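Local coordinates for protein putative enoyl-CoA hydratase/isomerase (PDB 3ISA) that probably acts on acyl-CoA thioesters as an enoyl-CoA hydratase or isomerase of the crotonase superfamily, at residues 5-9 with 34-39; 17-21 with 42-46; 84-88 with 220-224; 139-145 with 223-228. All coordinates share one frame; numbering follows the deposited sequence.

Contact 1 (5-9 with 34-39); sequences ASLPL and ELVEAL
Leu9 and Pro8 rest on one side of helix 33-48, where the chain enters the first strand of the crotonase-like fold. Leu9 goes deepest. Its CB sits 3.7 Å from Leu35 CD1 and 3.9 Å from Ala38 CB; the small alanine lets the leucine approach the helix backbone, and Leu9 CD2 reaches within 3.4 Å of Ala38 O. Leu39 meets this side chain at about a right angle. With CG opposite the carbonyl carbon (chi1 -81°), Leu39 turns CD2 toward Leu9 CD1, so two branched tips close the buried end.

Nearer the surface the contact becomes polar. Pro8, whose ring restricts the backbone here, crosses the side chain of Glu34 at about a right angle. Glu34 is extended beyond CG and brings its carboxylate alongside Ser6, where waters rather than a direct bond make the link, as suits an exposed edge. One bridging water donates both to Ser6 O, at 3.0 Å, and to Glu34 OE2, at 2.7 Å. Further out, the aliphatic Leu39 also touches Leu90 of helix 77-95, a backbone bond ties Pro8 to Ser23, and Ser32 OG is hydrogen-bonded to Leu35 N.

Contact 2 (17-21 with 42-46); sequences AWTFT and GVDAA
Gly42 O, facing the aromatic side chains of Trp18 and Phe20, accepts the helical hydrogen bond from Ala46 N at 3.0 Å. Two ring carbons crowd round the same oxygen: Trp18 CZ3 approaches obliquely to 3.5 Å, while the oxygen lies in the plane of the Phe20 ring, 3.6 Å from CZ. The slightly positive hydrogens at that edge of Phe20 probably suit a carbonyl oxygen. Glycine suits this position because Phe20 CE1 comes to 3.7 Å from Gly42 CA, filling the room that a side chain would need.

Strand 17-22, helix 33-48 and strand 53-58 form a beta-alpha-beta unit, and within it segments 17-21 and 42-46 run almost exactly antiparallel (177°), their axes 10.5 Å apart. Side chains alternate between the two faces of a strand, and Trp18 and Phe20 are those that face the helix, Trp18 near Ala46 and Phe20 near Gly42. Both have CG opposite their own carbonyl carbon (chi1 -75° for Trp18), which sets the position of each ring against the helix. Phe20 CZ then meets the Trp18 ring at its edge.

Ala46 gives the indole a CH-pi contact: its CB stands 3.6 Å above one face, offset toward the rim. Ala45 CB instead meets the edge of the indole, 3.9 Å from CH2. Arg13 makes a cation-pi contact with Trp18, and Phe56 meets the Phe20 ring with its plane nearly parallel.

Contact 3 (84-88 with 220-224); sequences MVRIE and DLAAL
The carboxylates of Glu88 and Asp220, the flat groups here, are turned 75° against each other and do not stack. Glu88 OE2 comes to 3.3 Å from Asp220 CB and remains 4.4 Å from Asp220 OD2. Nearby cationic and polar groups probably offset the repulsion between the two acids: OE2 of Glu88 bonds to Gln92 NE2 and forms a salt bridge with Arg146, while Asp220 bonds to His216 through OD2 and pairs with Arg145 through OD1. Buried acids suit such a place because each carboxylate can serve several donors at once.

The aliphatic part of Glu88 packs as well. CG, opposite the backbone N (chi1 -180°), lies beside Leu221, which slides past in the opposite direction, and the bend at chi2 turns the carboxylate toward Asp220. Leu221 CD1 touches Glu88 CG at 3.7 Å. One helical turn away, Leu224, in the conformer described, pushes CD1 toward the backbone of the other helix, 3.7 Å from Met84 O. Val85 crosses it at a slant, with CG2 3.8 Å from that same CD1; the short branched valine fits between the helices.

The two segments run nearly antiparallel, at 161° with axes 10.1 Å apart. Helix 77-95 lies between helix 33-48, which Arg86 and Ile87 touch, and helix 217-229, while Ala229 and Arg226 of the second subunit pack on Val85 and Leu221.

Contact 4 (139-145 with 223-228); sequences GLVLGTR and ALARSA
Leu140 and Leu142 each lie side by side with Leu224, pointing the same way, where the loop ahead of helix 144-151 in this crotonase-like fold runs along helix 217-229. Branched tips fill the shared space: in the conformer described, Leu224 CD2 is 3.6 Å from Leu140 CD1 and 4.0 Å from Leu142 CD1. Beyond this row, helix 77-95 presents Met84 to Leu140 and Glu88 to Leu142.

Val141, between the two leucines, turns instead to the small residues of the helix. Its CG1 meets Ala223 CB, and its CG2 lies 3.7 Å from Ser227 CB. Val141 also packs on Thr207 of the third subunit.

The backbone of Val141 is held as well. Ser227 OG accepts the bond from Val141 N at 3.0 Å and 164°, nearly straight, and donates its own proton to Leu224 O at 2.8 Å, tilted 26° from the carbonyl plane. A serine fits because its short side chain can use one oxygen in both roles. Chi1 of 75° sets OG between its backbone N and carbonyl carbon, where it can reach back one turn. Leu224 O, already bonded to Ala228 N in the helix, takes Ser227 OG as a second donor. The backbones also meet directly, in a CH...O contact with Val141 O 3.3 Å from Leu224 CA.

Glycine suits both bends of the loop, since Gly139 and Gly143 have positive phi; Gly143 is the N-cap residue of helix 144-151. Just inside that helix, the extended side chain of Arg145 reaches back to a salt bridge with Asp220, bringing NH1 within 4.1 Å of Ala223 CB.

In the fold
Contacts 1 and 2 lie 12 Å apart, centre to centre, and share helix 33-48, which lies against the strand 9-13 and 17-22 side of the larger sheet; their segments alternate along the chain, and Leu9 touches Phe20. Contacts 3 and 4, only 6 Å apart, both end on helix 217-229 and share Ala223 and Leu224. Helix 77-95, which supplies one side of contact 3, connects the pairs: Glu37 of contact 1 forms a salt bridge with Arg86 of contact 3, though their centres are 20 Å apart. Contacts 2 and 4 fall on opposite sides of the chain's centre. The contacts thus pass from the sheet edge, through helix 77-95, to helix 217-229, where contacts 3 and 4 also meet the second subunit.

Contact 1 (5-9 with 34-39)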
loop_
_atom_site.group_PDB
_atom_site.type_symbol
_atom_site.label_atom_id
_atom_site.label_comp_id
_atom_site.label_asym_id
_atom_site.label_seq_id
_atom_site.Cartn_x
_atom_site.Cartn_y
_atom_site.Cartn_z
ATOM N N ALA D 5 -20.795 -7.142 41.317
ATOM C CA ALA D 5 -20.173 -6.675 42.561
ATOM C C ALA D 5 -18.700 -7.083 42.704
ATOM O O ALA D 5 -18.033 -6.767 43.702
ATOM C CB ALA D 5 -20.983 -7.176 43.734
ATOM N N SER D 6 -18.185 -7.785 41.703
ATOM C CA SER D 6 -16.782 -8.165 41.708
ATOM C C SER D 6 -15.972 -7.046 41.065
ATOM O O SER D 6 -16.528 -6.150 40.419
ATOM C CB SER D 6 -16.564 -9.498 40.984
ATOM O OG SER D 6 -16.918 -9.409 39.614
ATOM N N LEU D 7 -14.666 -7.097 41.255
ATOM C CA LEU D 7 -13.780 -6.148 40.641
ATOM C C LEU D 7 -12.669 -6.963 39.967
ATOM O O LEU D 7 -11.584 -7.089 40.531
ATOM C CB LEU D 7 -13.210 -5.207 41.709
ATOM C CG LEU D 7 -12.366 -3.998 41.278
ATOM C CD1 LEU D 7 -13.258 -2.909 40.654
ATOM C CD2 LEU D 7 -11.563 -3.467 42.457
ATOM N N PRO D 8 -12.944 -7.535 38.770
ATOM C CA PRO D 8 -11.899 -8.309 38.077
ATOM C C PRO D 8 -10.764 -7.425 37.537
ATOM O O PRO D 8 -9.680 -7.929 37.232
ATOM C CB PRO D 8 -12.661 -8.979 36.922
ATOM C CG PRO D 8 -13.789 -8.054 36.643
ATOM C CD PRO D 8 -14.206 -7.521 38.003
ATOM N N LEU D 9 -11.033 -6.125 37.423
ATOM C CA LEU D 9 -10.029 -5.136 37.031
ATOM C C LEU D 9 -9.978 -3.980 38.032
ATOM O O LEU D 9 -10.961 -3.238 38.179
ATOM C CB LEU D 9 -10.349 -4.573 35.635
ATOM C CG LEU D 9 -9.335 -3.529 35.155
ATOM C CD1 LEU D 9 -7.978 -4.178 34.925
ATOM C CD2 LEU D 9 -9.839 -2.789 33.904
ATOM N N GLU D 34 -16.099 -10.578 30.930
ATOM C CA GLU D 34 -16.213 -9.453 31.861
ATOM C C GLU D 34 -14.899 -8.660 32.039
ATOM O O GLU D 34 -14.906 -7.422 32.011
ATOM C CB GLU D 34 -16.760 -9.937 33.220
ATOM C CG GLU D 34 -17.276 -8.810 34.104
ATOM C CD GLU D 34 -17.370 -9.159 35.595
ATOM O OE1 GLU D 34 -16.865 -10.222 36.029
ATOM O OE2 GLU D 34 -17.941 -8.334 36.347
ATOM N N LEU D 35 -13.783 -9.362 32.234
ATOM C CA LEU D 35 -12.492 -8.688 32.359
ATOM C C LEU D 35 -12.085 -7.932 31.082
ATOM O O LEU D 35 -11.644 -6.776 31.166
ATOM C CB LEU D 35 -11.394 -9.668 32.806
ATOM C CG LEU D 35 -9.971 -9.103 32.973
ATOM C CD1 LEU D 35 -9.924 -7.788 33.789
ATOM C CD2 LEU D 35 -9.126 -10.175 33.649
ATOM N N VAL D 36 -12.256 -8.561 29.913
ATOM C CA VAL D 36 -11.949 -7.904 28.624
ATOM C C VAL D 36 -12.779 -6.630 28.486
ATOM O O VAL D 36 -12.225 -5.560 28.189
ATOM C CB VAL D 36 -12.137 -8.870 27.433
ATOM C CG1 VAL D 36 -11.984 -8.157 26.037
ATOM C CG2 VAL D 36 -11.162 -10.030 27.563
ATOM N N GLU D 37 -14.085 -6.718 28.753
ATOM C CA GLU D 37 -14.939 -5.523 28.654
ATOM C C GLU D 37 -14.545 -4.395 29.626
ATOM O O GLU D 37 -14.601 -3.223 29.270
ATOM C CB GLU D 37 -16.426 -5.861 28.782
ATOM C CG GLU D 37 -17.005 -6.693 27.635
ATOM C CD GLU D 37 -16.728 -6.139 26.232
ATOM O OE1 GLU D 37 -16.956 -4.937 25.975
ATOM O OE2 GLU D 37 -16.304 -6.942 25.371
ATOM N N ALA D 38 -14.144 -4.765 30.840
ATOM C CA ALA D 38 -13.639 -3.822 31.829
ATOM C C ALA D 38 -12.351 -3.125 31.369
ATOM O O ALA D 38 -12.170 -1.920 31.601
ATOM C CB ALA D 38 -13.397 -4.545 33.149
ATOM N N LEU D 39 -11.462 -3.893 30.735
ATOM C CA LEU D 39 -10.229 -3.358 30.180
ATOM C C LEU D 39 -10.509 -2.395 29.029
ATOM O O LEU D 39 -9.942 -1.328 28.975
ATOM C CB LEU D 39 -9.323 -4.489 29.712
ATOM C CG LEU D 39 -8.526 -5.128 30.866
ATOM C CD1 LEU D 39 -8.122 -6.579 30.513
ATOM C CD2 LEU D 39 -7.321 -4.292 31.259
HETATM O O HOH W 1 -18.360 -6.347 38.110
HETATM O O HOH W 2 -19.136 -9.036 38.771
HETATM O O HOH W 3 -15.598 -11.353 38.309
#

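Contact 2 (17-21 with 42-46)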
loop_
_atom_site.group_PDB
_atom_site.type_symbol
_atom_site.label_atom_id
_atom_site.label_comp_id
_atom_site.label_asym_id
_atom_site.label_seq_id
_atom_site.Cartn_x
_atom_site.Cartn_y
_atom_site.Cartn_z
ATOM N N ALA D 17 -0.501 8.818 35.358
ATOM C CA ALA D 17 -0.583 7.371 35.104
ATOM C C ALA D 17 -1.825 6.715 35.676
ATOM O O ALA D 17 -2.212 6.994 36.819
ATOM C CB ALA D 17 0.661 6.647 35.651
ATOM N N TRP D 18 -2.426 5.821 34.890
ATOM C CA TRP D 18 -3.430 4.896 35.402
ATOM C C TRP D 18 -2.804 3.517 35.425
ATOM O O TRP D 18 -2.129 3.113 34.467
ATOM C CB TRP D 18 -4.678 4.842 34.518
ATOM C CG TRP D 18 -5.595 6.021 34.623
ATOM C CD1 TRP D 18 -5.324 7.250 35.169
ATOM C CD2 TRP D 18 -6.938 6.083 34.133
ATOM N NE1 TRP D 18 -6.431 8.070 35.056
ATOM C CE2 TRP D 18 -7.433 7.379 34.423
ATOM C CE3 TRP D 18 -7.776 5.161 33.488
ATOM C CZ2 TRP D 18 -8.728 7.789 34.064
ATOM C CZ3 TRP D 18 -9.068 5.570 33.125
ATOM C CH2 TRP D 18 -9.534 6.871 33.425
ATOM N N THR D 19 -3.008 2.801 36.522
ATOM C CA THR D 19 -2.531 1.438 36.624
ATOM C C THR D 19 -3.722 0.479 36.574
ATOM O O THR D 19 -4.636 0.537 37.409
ATOM C CB THR D 19 -1.695 1.233 37.910
ATOM O OG1 THR D 19 -0.615 2.170 37.914
ATOM C CG2 THR D 19 -1.153 -0.211 38.004
ATOM N N PHE D 20 -3.684 -0.394 35.578
ATOM C CA PHE D 20 -4.682 -1.426 35.363
ATOM C C PHE D 20 -4.159 -2.745 35.925
ATOM O O PHE D 20 -3.291 -3.387 35.328
ATOM C CB PHE D 20 -4.944 -1.601 33.862
ATOM C CG PHE D 20 -5.539 -0.387 33.192
ATOM C CD1 PHE D 20 -6.918 -0.242 33.089
ATOM C CD2 PHE D 20 -4.719 0.592 32.645
ATOM C CE1 PHE D 20 -7.485 0.879 32.465
ATOM C CE2 PHE D 20 -5.270 1.726 32.015
ATOM C CZ PHE D 20 -6.665 1.863 31.919
ATOM N N THR D 21 -4.689 -3.150 37.071
ATOM C CA THR D 21 -4.275 -4.400 37.670
ATOM C C THR D 21 -5.323 -5.473 37.383
ATOM O O THR D 21 -6.454 -5.399 37.880
ATOM C CB THR D 21 -4.021 -4.249 39.203
ATOM O OG1 THR D 21 -3.041 -3.237 39.431
ATOM C CG2 THR D 21 -3.555 -5.578 39.813
ATOM N N GLY D 42 -11.936 0.829 30.529
ATOM C CA GLY D 42 -10.866 1.561 31.205
ATOM C C GLY D 42 -9.898 2.239 30.244
ATOM O O GLY D 42 -9.552 3.411 30.428
ATOM N N VAL D 43 -9.452 1.492 29.230
ATOM C CA VAL D 43 -8.572 2.032 28.177
ATOM C C VAL D 43 -9.244 3.182 27.403
ATOM O O VAL D 43 -8.622 4.227 27.191
ATOM C CB VAL D 43 -8.031 0.901 27.240
ATOM C CG1 VAL D 43 -7.320 1.486 26.062
ATOM C CG2 VAL D 43 -7.057 -0.017 28.040
ATOM N N ASP D 44 -10.507 2.999 27.018
ATOM C CA ASP D 44 -11.274 4.060 26.334
ATOM C C ASP D 44 -11.398 5.326 27.189
ATOM O O ASP D 44 -11.255 6.432 26.668
ATOM C CB ASP D 44 -12.669 3.578 25.924
ATOM C CG ASP D 44 -12.644 2.585 24.767
ATOM O OD1 ASP D 44 -11.566 2.316 24.195
ATOM O OD2 ASP D 44 -13.720 2.053 24.426
ATOM N N ALA D 45 -11.639 5.156 28.493
ATOM C CA ALA D 45 -11.757 6.282 29.419
ATOM C C ALA D 45 -10.421 7.016 29.546
ATOM O O ALA D 45 -10.387 8.240 29.521
ATOM C CB ALA D 45 -12.242 5.797 30.778
ATOM N N ALA D 46 -9.326 6.260 29.652
ATOM C CA ALA D 46 -7.983 6.845 29.695
ATOM C C ALA D 46 -7.631 7.642 28.424
ATOM O O ALA D 46 -6.964 8.681 28.518
ATOM C CB ALA D 46 -6.948 5.777 29.964
#

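Contact 3 (84-88 with 220-224)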
loop_
_atom_site.group_PDB
_atom_site.type_symbol
_atom_site.label_atom_id
_atom_site.label_comp_id
_atom_site.label_asym_id
_atom_site.label_seq_id
_atom_site.Cartn_x
_atom_site.Cartn_y
_atom_site.Cartn_z
ATOM N N MET D 84 -12.991 -13.628 21.439
ATOM C CA MET D 84 -11.701 -13.455 20.765
ATOM C C MET D 84 -11.606 -12.136 19.977
ATOM O O MET D 84 -10.586 -11.457 20.012
ATOM C CB MET D 84 -11.412 -14.668 19.872
ATOM C CG MET D 84 -10.946 -15.913 20.647
ATOM S SD MET D 84 -9.435 -15.732 21.630
ATOM C CE MET D 84 -9.263 -17.480 22.034
ATOM N N VAL D 85 -12.689 -11.771 19.281
ATOM C CA VAL D 85 -12.758 -10.498 18.574
ATOM C C VAL D 85 -12.609 -9.315 19.518
ATOM O O VAL D 85 -11.823 -8.407 19.243
ATOM C CB VAL D 85 -14.058 -10.407 17.704
ATOM C CG1 VAL D 85 -14.287 -8.979 17.227
ATOM C CG2 VAL D 85 -13.928 -11.377 16.515
ATOM N N ARG D 86 -13.313 -9.362 20.655
ATOM C CA ARG D 86 -13.206 -8.305 21.654
ATOM C C ARG D 86 -11.788 -8.225 22.252
ATOM O O ARG D 86 -11.283 -7.136 22.493
ATOM C CB ARG D 86 -14.309 -8.436 22.722
ATOM C CG ARG D 86 -15.769 -8.274 22.179
ATOM C CD ARG D 86 -16.039 -6.889 21.579
ATOM N NE ARG D 86 -16.215 -5.884 22.636
ATOM C CZ ARG D 86 -16.209 -4.566 22.437
ATOM N NH1 ARG D 86 -16.016 -4.082 21.213
ATOM N NH2 ARG D 86 -16.398 -3.732 23.457
ATOM N N ILE D 87 -11.154 -9.376 22.480
ATOM C CA ILE D 87 -9.739 -9.406 22.877
ATOM C C ILE D 87 -8.872 -8.688 21.829
ATOM O O ILE D 87 -8.103 -7.795 22.173
ATOM C CB ILE D 87 -9.240 -10.855 23.173
ATOM C CG1 ILE D 87 -9.833 -11.349 24.504
ATOM C CG2 ILE D 87 -7.711 -10.907 23.252
ATOM C CD1 ILE D 87 -9.703 -12.861 24.746
ATOM N N GLU D 88 -9.016 -9.037 20.551
ATOM C CA GLU D 88 -8.208 -8.358 19.514
ATOM C C GLU D 88 -8.511 -6.856 19.432
ATOM O O GLU D 88 -7.601 -6.058 19.229
ATOM C CB GLU D 88 -8.359 -9.033 18.143
ATOM C CG GLU D 88 -7.544 -8.400 16.967
ATOM C CD GLU D 88 -6.008 -8.379 17.180
ATOM O OE1 GLU D 88 -5.492 -8.946 18.167
ATOM O OE2 GLU D 88 -5.305 -7.777 16.342
ATOM N N ASP D 220 -4.726 -7.786 10.890
ATOM C CA ASP D 220 -4.742 -8.526 12.159
ATOM C C ASP D 220 -6.139 -9.000 12.610
ATOM O O ASP D 220 -6.325 -10.164 12.988
ATOM C CB ASP D 220 -4.083 -7.689 13.246
ATOM C CG ASP D 220 -2.587 -7.583 13.042
ATOM O OD1 ASP D 220 -2.060 -8.308 12.165
ATOM O OD2 ASP D 220 -1.946 -6.783 13.742
ATOM N N LEU D 221 -7.112 -8.098 12.557
ATOM C CA LEU D 221 -8.468 -8.451 12.932
ATOM C C LEU D 221 -9.082 -9.457 11.943
ATOM O O LEU D 221 -9.741 -10.412 12.375
ATOM C CB LEU D 221 -9.356 -7.208 13.121
ATOM C CG LEU D 221 -10.742 -7.563 13.688
ATOM C CD1 LEU D 221 -10.688 -8.309 15.037
ATOM C CD2 LEU D 221 -11.605 -6.328 13.819
ATOM N N ALA D 222 -8.852 -9.260 10.633
ATOM C CA ALA D 222 -9.324 -10.228 9.635
ATOM C C ALA D 222 -8.762 -11.631 9.885
ATOM O O ALA D 222 -9.528 -12.598 9.925
ATOM C CB ALA D 222 -9.002 -9.773 8.217
ATOM N N ALA D 223 -7.449 -11.717 10.106
ATOM C CA ALA D 223 -6.769 -12.997 10.367
ATOM C C ALA D 223 -7.322 -13.677 11.625
ATOM O O ALA D 223 -7.579 -14.895 11.615
ATOM C CB ALA D 223 -5.253 -12.806 10.473
ATOM N N LEU D 224 -7.526 -12.897 12.690
ATOM C CA LEU D 224 -8.145 -13.417 13.923
ATOM C C LEU D 224 -9.551 -13.972 13.652
ATOM O O LEU D 224 -9.868 -15.115 14.024
ATOM C CB LEU D 224 -8.171 -12.350 15.038
ATOM C CG LEU D 224 -8.744 -12.694 16.437
ATOM C CD1 LEU D 224 -10.298 -12.590 16.514
ATOM C CD2 LEU D 224 -8.285 -14.085 16.906
#

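Contact 4 (139-145 with 223-228)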
loop_
_atom_site.group_PDB
_atom_site.type_symbol
_atom_site.label_atom_id
_atom_site.label_comp_id
_atom_site.label_asym_id
_atom_site.label_seq_id
_atom_site.Cartn_x
_atom_site.Cartn_y
_atom_site.Cartn_z
ATOM N N GLY D 139 -5.471 -23.548 15.969
ATOM C CA GLY D 139 -5.767 -22.800 14.749
ATOM C C GLY D 139 -5.968 -21.305 14.955
ATOM O O GLY D 139 -6.257 -20.591 14.002
ATOM N N LEU D 140 -5.813 -20.829 16.193
ATOM C CA LEU D 140 -6.011 -19.408 16.512
ATOM C C LEU D 140 -4.874 -18.508 15.997
ATOM O O LEU D 140 -3.701 -18.776 16.264
ATOM C CB LEU D 140 -6.163 -19.218 18.025
ATOM C CG LEU D 140 -6.520 -17.790 18.448
ATOM C CD1 LEU D 140 -7.965 -17.471 18.075
ATOM C CD2 LEU D 140 -6.265 -17.602 19.935
ATOM N N VAL D 141 -5.223 -17.441 15.271
ATOM C CA VAL D 141 -4.215 -16.509 14.773
ATOM C C VAL D 141 -4.387 -15.166 15.480
ATOM O O VAL D 141 -5.137 -14.295 15.008
ATOM C CB VAL D 141 -4.253 -16.368 13.216
ATOM C CG1 VAL D 141 -3.155 -15.401 12.722
ATOM C CG2 VAL D 141 -4.119 -17.742 12.515
ATOM N N LEU D 142 -3.706 -15.014 16.619
ATOM C CA LEU D 142 -3.890 -13.853 17.507
ATOM C C LEU D 142 -2.543 -13.235 17.886
ATOM O O LEU D 142 -1.665 -13.927 18.431
ATOM C CB LEU D 142 -4.634 -14.273 18.794
ATOM C CG LEU D 142 -4.825 -13.187 19.863
ATOM C CD1 LEU D 142 -5.801 -12.135 19.335
ATOM C CD2 LEU D 142 -5.311 -13.782 21.197
ATOM N N GLY D 143 -2.390 -11.938 17.617
ATOM C CA GLY D 143 -1.173 -11.201 18.003
ATOM C C GLY D 143 0.034 -11.493 17.132
ATOM O O GLY D 143 1.148 -11.017 17.410
ATOM N N THR D 144 -0.184 -12.251 16.060
ATOM C CA THR D 144 0.908 -12.839 15.283
ATOM C C THR D 144 1.841 -11.794 14.666
ATOM O O THR D 144 3.064 -11.834 14.881
ATOM C CB THR D 144 0.351 -13.835 14.209
ATOM O OG1 THR D 144 -0.556 -14.773 14.827
ATOM C CG2 THR D 144 1.512 -14.567 13.518
ATOM N N ARG D 145 1.273 -10.846 13.921
ATOM C CA ARG D 145 2.072 -9.820 13.255
ATOM C C ARG D 145 2.712 -8.850 14.234
ATOM O O ARG D 145 3.842 -8.403 14.002
ATOM C CB ARG D 145 1.222 -9.032 12.262
ATOM C CG ARG D 145 0.802 -9.851 11.041
ATOM C CD ARG D 145 0.314 -8.914 9.952
ATOM N NE ARG D 145 -0.225 -9.639 8.797
ATOM C CZ ARG D 145 -1.459 -10.119 8.706
ATOM N NH1 ARG D 145 -2.322 -9.988 9.731
ATOM N NH2 ARG D 145 -1.822 -10.749 7.590
ATOM N N ALA D 223 -7.449 -11.717 10.106
ATOM C CA ALA D 223 -6.769 -12.997 10.367
ATOM C C ALA D 223 -7.322 -13.677 11.625
ATOM O O ALA D 223 -7.579 -14.895 11.615
ATOM C CB ALA D 223 -5.253 -12.806 10.473
ATOM N N LEU D 224 -7.526 -12.897 12.690
ATOM C CA LEU D 224 -8.145 -13.417 13.923
ATOM C C LEU D 224 -9.551 -13.972 13.652
ATOM O O LEU D 224 -9.868 -15.115 14.024
ATOM C CB LEU D 224 -8.171 -12.350 15.038
ATOM C CG LEU D 224 -8.744 -12.694 16.437
ATOM C CD1 LEU D 224 -10.298 -12.590 16.514
ATOM C CD2 LEU D 224 -8.285 -14.085 16.906
ATOM N N ALA D 225 -10.389 -13.143 13.022
ATOM C CA ALA D 225 -11.777 -13.470 12.749
ATOM C C ALA D 225 -11.887 -14.764 11.952
ATOM O O ALA D 225 -12.616 -15.663 12.365
ATOM C CB ALA D 225 -12.490 -12.293 12.010
ATOM N N ARG D 226 -11.124 -14.872 10.862
ATOM C CA ARG D 226 -11.114 -16.065 10.011
ATOM C C ARG D 226 -10.721 -17.306 10.804
ATOM O O ARG D 226 -11.378 -18.328 10.694
ATOM C CB ARG D 226 -10.184 -15.917 8.807
ATOM C CG ARG D 226 -10.702 -14.951 7.773
ATOM C CD ARG D 226 -10.040 -15.084 6.415
ATOM N NE ARG D 226 -10.406 -13.928 5.608
ATOM C CZ ARG D 226 -9.682 -12.822 5.516
ATOM N NH1 ARG D 226 -8.519 -12.720 6.171
ATOM N NH2 ARG D 226 -10.135 -11.807 4.783
ATOM N N SER D 227 -9.659 -17.193 11.606
ATOM C CA SER D 227 -9.133 -18.336 12.378
ATOM C C SER D 227 -10.137 -18.881 13.398
ATOM O O SER D 227 -10.306 -20.097 13.518
ATOM C CB SER D 227 -7.796 -17.971 13.046
ATOM O OG SER D 227 -7.943 -17.120 14.166
ATOM N N ALA D 228 -10.802 -17.988 14.124
ATOM C CA ALA D 228 -11.749 -18.383 15.167
ATOM C C ALA D 228 -13.150 -18.741 14.610
ATOM O O ALA D 228 -13.948 -19.373 15.297
ATOM C CB ALA D 228 -11.842 -17.294 16.218
HETATM O O HOH W 4 -8.873 -21.979 12.561
#